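Local coordinates for syndapin (Drosophila melanogaster, PDB 3I2W), which probably binds membrane phospholipids through its dimeric F-BAR domain, the part described here, and is thought to act in endocytosis and the internalization of plasma membrane proteins, at residues T74-I79 with I251-F255; A35-K39 with H83-K87; F4-Y10 with F123-Q127; T14-E18 with E115-E120; W101-Y106 with F221-R225. The contacts are given in a common frame with arbitrary orientation. Residues are numbered along the deposited sequence.

Contact 1 (T74-I79 with I251-F255)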
# COMPACT_ATOMS: atom_id res chain seq x y z
N THR B 74 -5.64 -19.17 -1.32
CA THR B 74 -5.16 -19.35 0.02
C THR B 74 -3.94 -18.44 0.30
O THR B 74 -3.91 -17.80 1.31
CB THR B 74 -4.89 -20.83 0.27
OG1 THR B 74 -6.13 -21.42 0.65
CG2 THR B 74 -3.89 -21.06 1.37
N GLU B 75 -2.96 -18.38 -0.63
CA GLU B 75 -1.81 -17.47 -0.57
C GLU B 75 -2.20 -16.04 -0.26
O GLU B 75 -1.70 -15.42 0.67
CB GLU B 75 -1.09 -17.42 -1.90
CG GLU B 75 0.17 -16.66 -1.81
CD GLU B 75 0.17 -15.24 -2.44
OE1 GLU B 75 -0.80 -14.79 -3.10
OE2 GLU B 75 1.26 -14.60 -2.26
N SER B 76 -3.11 -15.51 -1.05
CA SER B 76 -3.48 -14.16 -0.91
C SER B 76 -4.24 -13.98 0.41
O SER B 76 -4.44 -12.86 0.87
CB SER B 76 -4.36 -13.79 -2.09
OG SER B 76 -5.62 -14.45 -1.98
N GLU B 77 -4.71 -15.06 1.01
CA GLU B 77 -5.46 -14.87 2.21
C GLU B 77 -4.52 -14.68 3.38
O GLU B 77 -4.68 -13.80 4.22
CB GLU B 77 -6.54 -15.95 2.40
CG GLU B 77 -7.86 -15.40 1.84
CD GLU B 77 -9.08 -16.34 1.84
OE1 GLU B 77 -10.15 -15.86 1.31
OE2 GLU B 77 -9.01 -17.51 2.34
N ARG B 78 -3.48 -15.49 3.37
CA ARG B 78 -2.46 -15.45 4.34
C ARG B 78 -1.69 -14.13 4.20
O ARG B 78 -1.22 -13.58 5.18
CB ARG B 78 -1.51 -16.63 4.11
CG ARG B 78 -2.07 -18.05 4.34
CD ARG B 78 -1.87 -18.58 5.78
NE ARG B 78 -2.42 -19.94 5.88
CZ ARG B 78 -3.71 -20.28 5.68
NH1 ARG B 78 -4.63 -19.36 5.37
NH2 ARG B 78 -4.07 -21.55 5.79
N ILE B 79 -1.60 -13.61 2.98
CA ILE B 79 -0.85 -12.39 2.79
C ILE B 79 -1.66 -11.26 3.41
O ILE B 79 -1.09 -10.38 4.12
CB ILE B 79 -0.54 -12.08 1.33
CG1 ILE B 79 0.60 -12.94 0.83
CG2 ILE B 79 -0.10 -10.63 1.22
CD1 ILE B 79 1.84 -12.64 1.55
N ILE B 251 3.77 -19.63 4.38
CA ILE B 251 2.88 -19.30 3.27
C ILE B 251 3.32 -19.82 1.88
O ILE B 251 2.54 -20.48 1.21
CB ILE B 251 2.70 -17.80 3.18
CG1 ILE B 251 1.71 -17.35 4.19
CG2 ILE B 251 2.13 -17.39 1.85
CD1 ILE B 251 2.26 -16.47 5.19
N TYR B 252 4.55 -19.51 1.46
CA TYR B 252 5.09 -19.99 0.21
C TYR B 252 5.41 -21.50 0.24
O TYR B 252 5.05 -22.20 -0.66
CB TYR B 252 6.20 -19.07 -0.32
CG TYR B 252 5.54 -17.76 -0.57
CD1 TYR B 252 4.91 -17.48 -1.76
CD2 TYR B 252 5.39 -16.86 0.45
CE1 TYR B 252 4.22 -16.30 -1.94
CE2 TYR B 252 4.70 -15.70 0.28
CZ TYR B 252 4.11 -15.43 -0.89
OH TYR B 252 3.41 -14.24 -0.97
N GLU B 253 6.05 -22.01 1.28
CA GLU B 253 6.26 -23.40 1.39
C GLU B 253 4.95 -24.18 1.09
O GLU B 253 4.90 -25.11 0.28
CB GLU B 253 6.77 -23.71 2.81
CG GLU B 253 6.98 -25.23 3.02
CD GLU B 253 7.73 -25.54 4.36
OE1 GLU B 253 7.86 -24.57 5.22
OE2 GLU B 253 8.19 -26.76 4.54
N GLU B 254 3.88 -23.76 1.74
CA GLU B 254 2.64 -24.48 1.75
C GLU B 254 1.95 -24.28 0.43
O GLU B 254 1.39 -25.20 -0.15
CB GLU B 254 1.77 -23.92 2.84
CG GLU B 254 0.30 -23.83 2.44
CD GLU B 254 -0.64 -23.12 3.47
OE1 GLU B 254 -0.60 -21.89 3.72
OE2 GLU B 254 -1.52 -23.80 4.00
N PHE B 255 2.01 -23.05 -0.06
CA PHE B 255 1.54 -22.74 -1.40
C PHE B 255 2.14 -23.65 -2.44
O PHE B 255 1.45 -24.07 -3.33
CB PHE B 255 1.82 -21.29 -1.69
CG PHE B 255 1.37 -20.83 -3.04
CD1 PHE B 255 0.46 -21.56 -3.79
CD2 PHE B 255 1.84 -19.65 -3.56
CE1 PHE B 255 0.04 -21.14 -5.08
CE2 PHE B 255 1.41 -19.23 -4.83
CZ PHE B 255 0.52 -19.99 -5.58
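In the elongated, all-helical F-BAR domain, helix 63-105 meets the short helix 247-260 here, the two running antiparallel at 169° with their local axes 9.9 Å apart. Glu75 and Tyr252 make the one hydrogen bond between the segments. Glu75 leaves its helix with chi1 t and then bends, chi2 at -106°, which brings its carboxylate up to the phenol: Tyr252 OH donates to Glu75 OE2 at 2.5 Å. The other oxygen of that carboxylate, OE1, forms a salt bridge with Arg34 of the second subunit, so one buried acid serves both the chain and the dimer. The aliphatic part of Glu75 is used as well, its CB lying over one face of the Phe255 ring. Tyr252 starts out sideways from its helix, and its m rotamer swings the ring across so that Ile79 CD1 reaches the ring edge, 3.4 Å from Tyr252 OH. Ile251 points straight at helix 63-105, and its CG1 packs 3.3 Å from Arg78 CB. Beyond that methylene Arg78 turns, with chi2 at -91°, along its own helix toward Glu254. The resulting salt bridge is loose and rests on charge alone: Arg78 NE and Glu254 OE1 are 3.4 Å apart, and the oxygen sits well out of the guanidinium plane, with no N-H aimed at it.

Contact 2 (A35-K39 with H83-K87)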
# COMPACT_ATOMS: atom_id res chain seq x y z
N ALA B 35 -1.39 2.72 7.45
CA ALA B 35 -2.32 1.68 7.92
C ALA B 35 -3.50 1.49 7.02
O ALA B 35 -4.02 0.42 6.92
CB ALA B 35 -2.81 2.03 9.29
N ASP B 36 -3.98 2.55 6.40
CA ASP B 36 -5.18 2.41 5.60
C ASP B 36 -4.76 1.76 4.30
O ASP B 36 -5.44 0.91 3.76
CB ASP B 36 -5.81 3.74 5.28
CG ASP B 36 -6.30 4.47 6.49
OD1 ASP B 36 -6.53 3.84 7.53
OD2 ASP B 36 -6.47 5.72 6.38
N ILE B 37 -3.62 2.18 3.79
CA ILE B 37 -3.07 1.54 2.64
C ILE B 37 -2.89 0.03 2.86
O ILE B 37 -3.19 -0.76 1.96
CB ILE B 37 -1.81 2.23 2.17
CG1 ILE B 37 -2.24 3.46 1.40
CG2 ILE B 37 -0.99 1.35 1.28
CD1 ILE B 37 -1.23 4.56 1.40
N GLU B 38 -2.48 -0.39 4.05
CA GLU B 38 -2.26 -1.82 4.23
C GLU B 38 -3.61 -2.50 4.37
O GLU B 38 -3.81 -3.54 3.76
CB GLU B 38 -1.30 -2.14 5.37
CG GLU B 38 -0.06 -1.25 5.39
CD GLU B 38 1.01 -1.75 4.47
OE1 GLU B 38 1.26 -2.93 4.51
OE2 GLU B 38 1.63 -0.98 3.70
N LYS B 39 -4.53 -1.91 5.13
CA LYS B 39 -5.93 -2.38 5.20
C LYS B 39 -6.46 -2.52 3.81
O LYS B 39 -7.04 -3.51 3.51
CB LYS B 39 -6.82 -1.34 5.92
CG LYS B 39 -8.10 -1.86 6.55
CD LYS B 39 -9.13 -0.72 6.89
CE LYS B 39 -10.37 -1.29 7.66
NZ LYS B 39 -9.98 -2.22 8.84
N HIS B 83 -0.94 -8.35 6.19
CA HIS B 83 -1.06 -6.91 6.11
C HIS B 83 -2.06 -6.33 7.11
O HIS B 83 -1.85 -5.21 7.53
CB HIS B 83 -1.25 -6.41 4.68
CG HIS B 83 -0.01 -6.47 3.85
ND1 HIS B 83 0.50 -7.65 3.36
CD2 HIS B 83 0.82 -5.49 3.42
CE1 HIS B 83 1.61 -7.41 2.69
NE2 HIS B 83 1.82 -6.10 2.71
N MSE B 84 -3.07 -7.09 7.56
CA MSE B 84 -4.01 -6.62 8.57
C MSE B 84 -3.35 -6.44 9.90
O MSE B 84 -3.73 -5.59 10.68
CB MSE B 84 -5.15 -7.59 8.77
CG MSE B 84 -6.32 -7.41 7.80
SE MSE B 84 -7.06 -5.57 7.58
CE MSE B 84 -8.74 -5.74 8.61
N LYS B 85 -2.35 -7.27 10.16
CA LYS B 85 -1.65 -7.28 11.40
C LYS B 85 -0.70 -6.11 11.39
O LYS B 85 -0.41 -5.56 12.44
CB LYS B 85 -0.86 -8.58 11.52
CG LYS B 85 -1.00 -9.25 12.87
CD LYS B 85 0.31 -9.94 13.36
CE LYS B 85 1.24 -8.93 14.12
NZ LYS B 85 2.48 -9.50 14.73
N ILE B 86 -0.20 -5.70 10.24
CA ILE B 86 0.59 -4.50 10.20
C ILE B 86 -0.34 -3.31 10.43
O ILE B 86 -0.06 -2.42 11.22
CB ILE B 86 1.29 -4.34 8.88
CG1 ILE B 86 2.19 -5.52 8.62
CG2 ILE B 86 2.14 -3.11 8.89
CD1 ILE B 86 2.90 -5.39 7.34
N LYS B 87 -1.48 -3.31 9.79
CA LYS B 87 -2.47 -2.28 10.09
C LYS B 87 -2.77 -2.21 11.60
O LYS B 87 -2.93 -1.14 12.18
CB LYS B 87 -3.74 -2.57 9.31
CG LYS B 87 -4.79 -1.58 9.56
CD LYS B 87 -5.93 -2.19 10.31
CE LYS B 87 -6.73 -1.09 10.97
NZ LYS B 87 -7.94 -1.73 11.55
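Two helical segments cross here at -157°, nearly antiparallel, with 8.2 Å between their local axes. The backbones are nearest at one end, where the CA atoms of Ala35 and Lys87 are 4.5 Å apart; toward the other end the CA atoms of Glu38 and His83 stand at 5.6 Å. A small residue allows that approach: the methyl of Ala35 takes little room, and Lys87 lays its chain over the turn, its CG 3.4 Å from Ala35 O. This is helix 11-58 packing on helix 63-105, consecutive antiparallel helices of the F-BAR bundle, next to the second subunit. Glu38 is buried and points at helix 83-87. Its OE2 has its charge partner in Arg34 and also hydrogen-bonds Tyr41 OH of the second subunit, while His83 ND1 is bonded to Ile79 O. Ile86 adds an apolar neighbour, its CD1 4.1 Å from Glu38 OE1. On the more open flank two lysines converge. Lys39 NZ and Lys87 NZ are 3.4 Å apart, two like charges with no hydrogen bond between them, and the selenomethionine Met84 folds back so that its CE comes to 3.7 Å from Lys39 NZ.

Contact 3 (F4-Y10 with F123-Q127)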
# COMPACT_ATOMS: atom_id res chain seq x y z
N PHE B 4 18.37 35.85 18.77
CA PHE B 4 17.76 35.40 20.02
C PHE B 4 17.79 36.43 21.18
O PHE B 4 16.85 36.57 21.95
CB PHE B 4 18.44 34.10 20.48
CG PHE B 4 18.03 33.67 21.85
CD1 PHE B 4 16.80 33.07 22.05
CD2 PHE B 4 18.85 33.91 22.95
CE1 PHE B 4 16.45 32.68 23.32
CE2 PHE B 4 18.48 33.54 24.18
CZ PHE B 4 17.29 32.91 24.38
N TRP B 5 18.90 37.12 21.29
CA TRP B 5 19.13 38.01 22.41
C TRP B 5 18.31 39.32 22.47
O TRP B 5 18.14 39.89 23.54
CB TRP B 5 20.61 38.24 22.48
CG TRP B 5 21.28 36.98 22.86
CD1 TRP B 5 22.05 36.18 22.08
CD2 TRP B 5 21.21 36.35 24.14
NE1 TRP B 5 22.50 35.11 22.80
CE2 TRP B 5 22.02 35.21 24.08
CE3 TRP B 5 20.60 36.68 25.36
CZ2 TRP B 5 22.19 34.37 25.16
CZ3 TRP B 5 20.78 35.86 26.44
CH2 TRP B 5 21.55 34.71 26.34
N GLU B 6 17.79 39.70 21.31
CA GLU B 6 16.80 40.73 21.04
C GLU B 6 15.42 40.54 21.70
O GLU B 6 14.92 39.45 21.77
CB GLU B 6 16.61 40.65 19.54
CG GLU B 6 16.66 41.94 18.76
CD GLU B 6 17.93 42.72 18.97
OE1 GLU B 6 19.05 42.15 18.84
OE2 GLU B 6 17.78 43.93 19.28
N PRO B 7 14.79 41.61 22.17
CA PRO B 7 13.54 41.40 22.95
C PRO B 7 12.46 40.68 22.16
O PRO B 7 12.27 40.93 20.96
CB PRO B 7 13.05 42.83 23.27
CG PRO B 7 14.22 43.68 23.12
CD PRO B 7 15.13 43.04 22.06
N GLY B 8 11.76 39.79 22.83
CA GLY B 8 10.70 39.01 22.18
C GLY B 8 11.15 37.83 21.34
O GLY B 8 10.36 36.98 21.00
N ASN B 9 12.41 37.77 20.98
CA ASN B 9 12.84 36.80 20.01
C ASN B 9 12.97 35.39 20.51
O ASN B 9 13.27 34.52 19.72
CB ASN B 9 14.14 37.26 19.36
CG ASN B 9 13.89 38.10 18.14
OD1 ASN B 9 12.76 38.24 17.70
ND2 ASN B 9 14.92 38.66 17.58
N TYR B 10 12.71 35.15 21.79
CA TYR B 10 12.71 33.80 22.34
C TYR B 10 11.52 33.06 21.85
O TYR B 10 11.33 31.89 22.16
CB TYR B 10 12.65 33.84 23.84
CG TYR B 10 11.53 34.68 24.37
CD1 TYR B 10 11.74 35.99 24.76
CD2 TYR B 10 10.28 34.18 24.49
CE1 TYR B 10 10.70 36.77 25.26
CE2 TYR B 10 9.26 34.94 24.99
CZ TYR B 10 9.46 36.23 25.37
OH TYR B 10 8.39 36.94 25.85
N PHE B 123 10.39 33.29 30.17
CA PHE B 123 11.35 34.09 29.42
C PHE B 123 11.04 35.57 29.62
O PHE B 123 11.93 36.41 29.69
CB PHE B 123 11.20 33.85 27.95
CG PHE B 123 12.09 32.80 27.40
CD1 PHE B 123 13.48 32.95 27.42
CD2 PHE B 123 11.56 31.67 26.80
CE1 PHE B 123 14.30 31.98 26.88
CE2 PHE B 123 12.39 30.72 26.26
CZ PHE B 123 13.76 30.88 26.29
N LYS B 124 9.76 35.89 29.67
CA LYS B 124 9.38 37.25 29.67
C LYS B 124 9.88 37.79 30.97
O LYS B 124 10.38 38.88 31.00
CB LYS B 124 7.86 37.36 29.54
CG LYS B 124 7.35 38.72 29.23
CD LYS B 124 5.90 38.82 29.57
CE LYS B 124 5.43 40.26 29.45
NZ LYS B 124 5.60 40.75 28.04
N LYS B 125 9.79 37.01 32.04
CA LYS B 125 10.24 37.44 33.35
C LYS B 125 11.75 37.58 33.34
O LYS B 125 12.32 38.60 33.61
CB LYS B 125 9.84 36.39 34.33
CG LYS B 125 9.22 36.95 35.60
CD LYS B 125 9.35 35.96 36.76
CE LYS B 125 10.79 35.50 36.84
NZ LYS B 125 11.01 35.05 38.20
N ALA B 126 12.42 36.52 32.98
CA ALA B 126 13.81 36.58 32.70
C ALA B 126 14.28 37.79 31.87
O ALA B 126 15.41 38.16 31.99
CB ALA B 126 14.21 35.32 32.02
N GLN B 127 13.45 38.40 31.01
CA GLN B 127 13.97 39.41 30.08
C GLN B 127 13.58 40.80 30.53
O GLN B 127 14.21 41.79 30.14
CB GLN B 127 13.45 39.15 28.68
CG GLN B 127 14.13 39.92 27.59
CD GLN B 127 13.60 39.58 26.21
OE1 GLN B 127 12.40 39.74 25.89
NE2 GLN B 127 14.53 39.14 25.34
O HOH W 1 14.52 37.14 23.16
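Tyr10, Gln127 and Phe123 carry most of this contact. Tyr10 and Phe123 lie with their ring planes near parallel, at 15°, but slid apart, centroids 4.8 Å from each other, so that each ring meets the other's CB rather than its pi face: Tyr10 CB is 3.6 Å from the Phe123 centroid and Phe123 CB 3.5 Å from the Tyr10 centroid, a reciprocal pair of CH-pi contacts. Gln127, extended with chi1 and chi2 both t, reaches the type II turn Glu6 to Asn9. Its OE1 accepts a hydrogen bond from Gly8 N at 3.1 Å, and Gly8 takes the positive phi of that turn. Gln127 NE2 donates to a water, which in turn donates to Phe4 O and Glu6 O; NE2 is also bonded to Tyr207 OH. The N-terminal segment of the F-BAR domain, just ahead of helix 11-58, packs on helix 114-159, with Met211 and Val214 of helix 169-240 against Phe123, and His275 of the second subunit on Phe4.

Contact 4 (T14-E18 with E115-E120)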
# COMPACT_ATOMS: atom_id res chain seq x y z
N THR B 14 9.82 29.07 21.93
CA THR B 14 8.59 28.69 22.54
C THR B 14 7.67 28.18 21.43
O THR B 14 6.96 27.21 21.62
CB THR B 14 7.91 29.81 23.36
OG1 THR B 14 7.54 30.87 22.50
CG2 THR B 14 8.83 30.40 24.33
N LYS B 15 7.70 28.77 20.24
CA LYS B 15 6.80 28.29 19.19
C LYS B 15 7.09 26.80 18.99
O LYS B 15 6.20 26.02 18.70
CB LYS B 15 6.95 29.10 17.89
CG LYS B 15 6.13 28.63 16.74
CD LYS B 15 6.03 29.67 15.60
CE LYS B 15 5.73 28.99 14.20
NZ LYS B 15 6.90 28.06 13.69
N ARG B 16 8.34 26.43 19.21
CA ARG B 16 8.79 25.08 18.94
C ARG B 16 8.17 24.03 19.88
O ARG B 16 7.99 22.91 19.49
CB ARG B 16 10.32 24.98 18.92
CG ARG B 16 10.76 23.53 18.80
CD ARG B 16 12.25 23.28 18.97
NE ARG B 16 12.74 23.70 20.27
CZ ARG B 16 13.98 23.52 20.69
NH1 ARG B 16 14.86 22.84 19.95
NH2 ARG B 16 14.35 23.98 21.88
N ILE B 17 7.88 24.41 21.12
CA ILE B 17 7.08 23.61 21.99
C ILE B 17 5.81 23.20 21.32
O ILE B 17 5.50 22.02 21.31
CB ILE B 17 6.68 24.39 23.26
CG1 ILE B 17 7.90 24.66 24.10
CG2 ILE B 17 5.73 23.62 24.12
CD1 ILE B 17 7.62 25.57 25.22
N GLU B 18 5.04 24.16 20.79
CA GLU B 18 3.76 23.89 20.14
C GLU B 18 3.94 23.15 18.80
O GLU B 18 3.10 22.36 18.41
CB GLU B 18 3.05 25.20 19.89
CG GLU B 18 1.86 25.08 18.93
CD GLU B 18 0.69 26.07 19.16
OE1 GLU B 18 0.77 26.95 20.02
OE2 GLU B 18 -0.37 25.93 18.50
N GLU B 115 2.28 24.32 28.42
CA GLU B 115 3.72 24.27 28.38
C GLU B 115 4.33 25.40 27.60
O GLU B 115 5.38 25.91 27.98
CB GLU B 115 4.23 22.91 27.90
CG GLU B 115 3.87 21.74 28.86
CD GLU B 115 2.36 21.38 28.84
OE1 GLU B 115 1.58 21.99 28.09
OE2 GLU B 115 1.94 20.46 29.57
N ARG B 116 3.68 25.86 26.55
CA ARG B 116 4.16 27.06 25.86
C ARG B 116 3.97 28.36 26.66
O ARG B 116 4.90 29.14 26.84
CB ARG B 116 3.47 27.17 24.52
CG ARG B 116 4.16 28.07 23.54
CD ARG B 116 3.32 28.21 22.28
NE ARG B 116 3.71 29.42 21.58
CZ ARG B 116 3.41 29.73 20.33
NH1 ARG B 116 2.71 28.93 19.57
NH2 ARG B 116 3.86 30.85 19.83
N LYS B 117 2.77 28.58 27.16
CA LYS B 117 2.40 29.80 27.85
C LYS B 117 3.25 30.02 29.06
O LYS B 117 3.72 31.11 29.27
CB LYS B 117 0.96 29.68 28.32
CG LYS B 117 0.51 30.75 29.27
CD LYS B 117 0.21 32.06 28.56
CE LYS B 117 0.39 33.28 29.47
NZ LYS B 117 -0.00 34.47 28.67
N ASP B 118 3.47 28.96 29.84
CA ASP B 118 4.29 29.03 31.03
C ASP B 118 5.69 29.46 30.70
O ASP B 118 6.25 30.28 31.38
CB ASP B 118 4.38 27.69 31.71
CG ASP B 118 3.14 27.31 32.45
OD1 ASP B 118 2.29 28.18 32.72
OD2 ASP B 118 2.97 26.11 32.76
N LEU B 119 6.27 28.89 29.67
CA LEU B 119 7.63 29.25 29.37
C LEU B 119 7.80 30.58 28.68
O LEU B 119 8.90 31.09 28.60
CB LEU B 119 8.28 28.20 28.52
CG LEU B 119 8.97 27.37 29.53
CD1 LEU B 119 7.86 26.48 30.11
CD2 LEU B 119 9.86 26.61 28.75
N GLU B 120 6.73 31.12 28.12
CA GLU B 120 6.91 32.36 27.43
C GLU B 120 6.99 33.28 28.55
O GLU B 120 7.82 34.15 28.55
CB GLU B 120 5.72 32.68 26.56
CG GLU B 120 5.82 32.11 25.19
CD GLU B 120 4.56 32.34 24.38
OE1 GLU B 120 3.61 32.91 24.92
OE2 GLU B 120 4.52 31.99 23.19
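An arginine acts as the knob here: the side chain of Arg116 sits in a hole formed by Thr14, Lys15, Ile17 and Glu18, its guanidinium face over Lys15 CA. At the edge of that group Arg116 NH1 donates to Glu18 OE1 at 2.8 Å, a salt bridge across the helices, while Arg116 NE bonds Glu120 OE2 at 3.1 Å one turn along its own helix. The three residues form a salt-bridge network around the nearly extended arginine. Helix 11-58 and helix 114-159 run antiparallel at 170°, with local axes 8.8 Å apart, as neighbouring long helices of the F-BAR bundle. Deeper in, Ile17 points at the partner helix, its CD1 3.6 Å from Glu115 O and 4.3 Å from Leu119 CB. Glu115 turns its own carboxylate away, to His107 N. Arg16, on the far side of its helix, makes a cation-pi contact with Trp271 of the second subunit. Thr14 O is 3.5 Å from Arg116 CG, and Thr14 CB 4.1 Å from the same carbon.

Contact 5 (W101-Y106 with F221-R225)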
# COMPACT_ATOMS: atom_id res chain seq x y z
N TRP B 101 1.66 9.88 24.82
CA TRP B 101 2.69 10.82 25.14
C TRP B 101 2.18 12.23 24.93
O TRP B 101 2.37 13.11 25.75
CB TRP B 101 3.82 10.51 24.20
CG TRP B 101 5.11 11.09 24.53
CD1 TRP B 101 6.13 10.47 25.17
CD2 TRP B 101 5.62 12.35 24.10
NE1 TRP B 101 7.24 11.28 25.22
CE2 TRP B 101 6.96 12.45 24.57
CE3 TRP B 101 5.08 13.43 23.38
CZ2 TRP B 101 7.75 13.58 24.38
CZ3 TRP B 101 5.89 14.57 23.17
CH2 TRP B 101 7.20 14.63 23.69
N GLN B 102 1.48 12.44 23.82
CA GLN B 102 0.99 13.73 23.48
C GLN B 102 -0.02 14.23 24.52
O GLN B 102 -0.02 15.39 24.84
CB GLN B 102 0.39 13.70 22.06
CG GLN B 102 -0.35 14.99 21.64
CD GLN B 102 -1.03 14.90 20.30
OE1 GLN B 102 -1.84 14.03 20.07
NE2 GLN B 102 -0.71 15.82 19.40
N LYS B 103 -0.91 13.38 25.00
CA LYS B 103 -1.80 13.70 26.07
C LYS B 103 -1.00 14.09 27.31
O LYS B 103 -1.40 14.96 28.04
CB LYS B 103 -2.62 12.47 26.40
CG LYS B 103 -3.62 12.65 27.55
CD LYS B 103 -4.32 11.32 28.02
CE LYS B 103 -5.20 11.60 29.32
NZ LYS B 103 -6.47 10.72 29.44
N GLU B 104 0.14 13.45 27.54
CA GLU B 104 0.80 13.57 28.83
C GLU B 104 1.67 14.76 28.93
O GLU B 104 1.92 15.23 30.03
CB GLU B 104 1.59 12.33 29.21
CG GLU B 104 0.70 11.43 30.06
CD GLU B 104 1.15 9.97 30.11
OE1 GLU B 104 2.31 9.62 29.73
OE2 GLU B 104 0.30 9.16 30.54
N ASN B 105 2.10 15.29 27.80
CA ASN B 105 3.06 16.36 27.80
C ASN B 105 2.56 17.67 27.32
O ASN B 105 3.34 18.61 27.27
CB ASN B 105 4.21 15.99 26.91
CG ASN B 105 4.94 14.82 27.42
OD1 ASN B 105 5.73 14.94 28.33
ND2 ASN B 105 4.68 13.67 26.83
N TYR B 106 1.29 17.74 26.92
CA TYR B 106 0.72 18.99 26.44
C TYR B 106 -0.65 19.11 27.06
O TYR B 106 -1.43 18.18 27.02
CB TYR B 106 0.67 19.03 24.90
CG TYR B 106 2.02 18.84 24.20
CD1 TYR B 106 2.95 19.87 24.13
CD2 TYR B 106 2.40 17.63 23.65
CE1 TYR B 106 4.21 19.70 23.50
CE2 TYR B 106 3.65 17.45 23.01
CZ TYR B 106 4.52 18.49 22.95
OH TYR B 106 5.71 18.33 22.36
N PHE B 221 13.23 19.60 27.28
CA PHE B 221 12.00 19.04 26.79
C PHE B 221 12.13 18.62 25.37
O PHE B 221 11.74 17.53 25.04
CB PHE B 221 10.89 20.02 26.84
CG PHE B 221 9.59 19.43 26.49
CD1 PHE B 221 9.08 18.40 27.24
CD2 PHE B 221 8.87 19.90 25.42
CE1 PHE B 221 7.86 17.83 26.93
CE2 PHE B 221 7.68 19.36 25.10
CZ PHE B 221 7.17 18.32 25.85
N GLU B 222 12.70 19.45 24.53
CA GLU B 222 12.87 19.07 23.18
C GLU B 222 13.68 17.80 23.12
O GLU B 222 13.31 16.93 22.38
CB GLU B 222 13.48 20.19 22.38
CG GLU B 222 13.48 19.98 20.89
CD GLU B 222 12.09 19.89 20.31
OE1 GLU B 222 11.99 19.65 19.10
OE2 GLU B 222 11.08 20.03 21.04
N LYS B 223 14.77 17.66 23.87
CA LYS B 223 15.66 16.48 23.74
C LYS B 223 14.83 15.22 23.82
O LYS B 223 14.90 14.35 23.00
CB LYS B 223 16.70 16.46 24.87
CG LYS B 223 17.77 15.39 24.76
CD LYS B 223 18.43 15.14 26.11
CE LYS B 223 19.93 14.71 25.99
NZ LYS B 223 20.38 14.01 27.29
N THR B 224 14.00 15.20 24.84
CA THR B 224 13.07 14.20 25.10
C THR B 224 12.12 13.87 23.96
O THR B 224 11.84 12.70 23.68
CB THR B 224 12.32 14.71 26.29
OG1 THR B 224 12.93 14.16 27.44
CG2 THR B 224 10.81 14.32 26.30
N ARG B 225 11.56 14.89 23.32
CA ARG B 225 10.66 14.65 22.21
C ARG B 225 11.45 13.97 21.13
O ARG B 225 11.00 12.99 20.54
CB ARG B 225 10.02 15.93 21.67
CG ARG B 225 8.92 15.61 20.61
CD ARG B 225 8.45 16.78 19.85
NE ARG B 225 9.53 17.39 19.08
CZ ARG B 225 9.96 16.98 17.88
NH1 ARG B 225 9.42 15.92 17.31
NH2 ARG B 225 10.94 17.62 17.25
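Trp101 stretches its six-membered ring across to helix 221-225, where CH2 lies 3.7 Å from Arg225 CG and CZ2 3.7 Å from Thr224 CG2. Long side chains have to bridge the gap, since the local axes, antiparallel at 170°, stay 13.1 Å apart. Phe221 reaches back from the other side: its CZ is 4.3 Å from Trp101 CH2, and its edge is turned toward the face of the Tyr106 ring in an offset edge-to-face pair, centroids 5.7 Å apart and planes at 81°. Asn105 OD1 approaches the edge of Phe221, 3.9 Å from its CE1, while Asn105 ND2 bonds Trp101 O at 2.6 Å. No hydrogen bond crosses between the segments. Arg225 instead pairs with Glu222 of its own helix and with Glu61 of the second subunit. In this F-BAR bundle the aromatic contact joins the C-terminal end of helix 63-105 to helix 169-240; Phe228 stacks on Trp101, and Cys24 and Leu23 of helix 11-58 pack against Trp101 and Arg225.

From the N terminus, contact 3 brings the leading segment 4-10 back to helix 114-159, and within its loop contact 4 closes a shorter one between helices 11-58 and 114-159. Contact 2, joining helices 11-58 and 63-105, lies inside both. Contact 1 opens on helix 63-105 before contact 2 has closed, so these two cross; it closes last, on helix 247-260, and its long loop encloses contact 5, which ties helix 63-105 to helix 169-240. Contacts 1 and 5 each cross contacts 3 and 4. In space 3, 4 and 5 follow one another, touching through Phe123 with Thr14 and Ile17 with Tyr106, whereas the centres of contacts 1 and 3 are about 63 Å apart.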